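Local coordinates for protein zinc-finger (Saccharomonospora viridis, PDB 3RMQ) that is of unknown function but binds one zinc ion through a histidine and three cysteines and belongs to a zinc-finger family, at residues Ile64-Ala67 and Lys68-Trp72. The protein carries 1 engineered substitution. Numbering follows the deposited sequence.
Sequences IALA and KALGW
A Schellman motif closes helix 60-69, and across it the indole of W72 folds back over the methyl group of A67. Three successive helical bonds lead into the end: K68 N to I64 O (2.9 Å), A69 N to A65 O (2.8 Å) and L70 N to L66 O, the last more bent at its hydrogen (140°). W72 N donates to A67 O at 3.2 Å in a nearly straight bond (166°), while L70 N reaches the same oxygen weakly. Inside this loop G71, at positive phi, turns the chain and gives its N-H to K68 O (2.9 Å). In W72 the side chain leaves with CG anti to the carbonyl carbon (chi1 -70°), which lays the six-membered ring against A67: CB sits over one face, 4.1 Å from the ring centroid and displaced toward the rim, a CH-pi contact. On another side of the turn L66 CD1 meets L70 CD1 at 3.9 Å, the two leucines crossing at a slant one helical turn apart. Beyond the turn, I77 of helix 74-81 touches both I64 and W72, and Y7 of strand 7-12 packs on L66 and A69. The helix that starts just after zinc ligand C59 and carries C62 in its first turn thus finishes in a glycine-containing Schellman C-cap with an apolar contact spanning A67 and W72.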
# COMPACT_ATOMS: atom_id res chain seq x y z
N ILE A 64 -4.51 2.64 -0.78
CA ILE A 64 -5.88 2.75 -0.29
C ILE A 64 -5.87 2.87 1.25
O ILE A 64 -6.61 3.67 1.81
CB ILE A 64 -6.73 1.52 -0.70
CG1 ILE A 64 -6.90 1.44 -2.22
CG2 ILE A 64 -8.10 1.50 0.03
CD1 ILE A 64 -7.27 2.71 -2.84
N ALA A 65 -5.03 2.07 1.93
CA ALA A 65 -4.92 2.16 3.41
C ALA A 65 -4.53 3.59 3.84
O ALA A 65 -5.09 4.13 4.80
CB ALA A 65 -3.96 1.16 3.94
N LEU A 66 -3.58 4.19 3.13
CA LEU A 66 -3.15 5.58 3.41
C LEU A 66 -4.31 6.57 3.21
O LEU A 66 -4.60 7.41 4.10
CB LEU A 66 -1.97 5.94 2.50
CG LEU A 66 -1.43 7.37 2.68
CD1 LEU A 66 -1.08 7.67 4.16
CD2 LEU A 66 -0.19 7.62 1.77
N ALA A 67 -5.00 6.50 2.06
CA ALA A 67 -6.17 7.38 1.87
C ALA A 67 -7.16 7.23 3.02
O ALA A 67 -7.70 8.20 3.54
CB ALA A 67 -6.88 7.06 0.55
N LYS A 68 -7.43 6.00 3.41
CA LYS A 68 -8.40 5.76 4.48
C LYS A 68 -7.90 6.39 5.80
O LYS A 68 -8.67 7.08 6.50
CB LYS A 68 -8.64 4.27 4.65
CG LYS A 68 -9.68 3.92 5.73
CD LYS A 68 -11.09 4.27 5.32
CE LYS A 68 -12.06 3.93 6.46
NZ LYS A 68 -13.47 4.19 6.13
N ALA A 69 -6.60 6.16 6.11
CA ALA A 69 -5.99 6.64 7.34
C ALA A 69 -6.06 8.14 7.36
O ALA A 69 -6.14 8.74 8.43
CB ALA A 69 -4.51 6.22 7.43
N LEU A 70 -6.00 8.76 6.18
CA LEU A 70 -5.99 10.22 6.10
C LEU A 70 -7.41 10.79 6.13
O LEU A 70 -7.59 12.01 6.12
CB LEU A 70 -5.27 10.69 4.84
CG LEU A 70 -3.76 10.41 4.86
CD1 LEU A 70 -3.12 10.91 3.59
CD2 LEU A 70 -3.09 11.10 6.05
N GLY A 71 -8.41 9.92 6.17
CA GLY A 71 -9.78 10.33 6.42
C GLY A 71 -10.64 10.54 5.18
O GLY A 71 -11.73 11.15 5.29
N TRP A 72 -10.21 10.05 4.02
CA TRP A 72 -11.05 10.23 2.82
C TRP A 72 -12.37 9.50 2.92
O TRP A 72 -12.42 8.41 3.50
CB TRP A 72 -10.38 9.70 1.58
CG TRP A 72 -9.24 10.48 1.16
CD1 TRP A 72 -8.55 11.39 1.90
CD2 TRP A 72 -8.62 10.42 -0.11
NE1 TRP A 72 -7.53 11.91 1.15
CE2 TRP A 72 -7.56 11.34 -0.09
CE3 TRP A 72 -8.86 9.67 -1.27
CZ2 TRP A 72 -6.73 11.54 -1.19
CZ3 TRP A 72 -8.04 9.86 -2.36
CH2 TRP A 72 -6.98 10.80 -2.31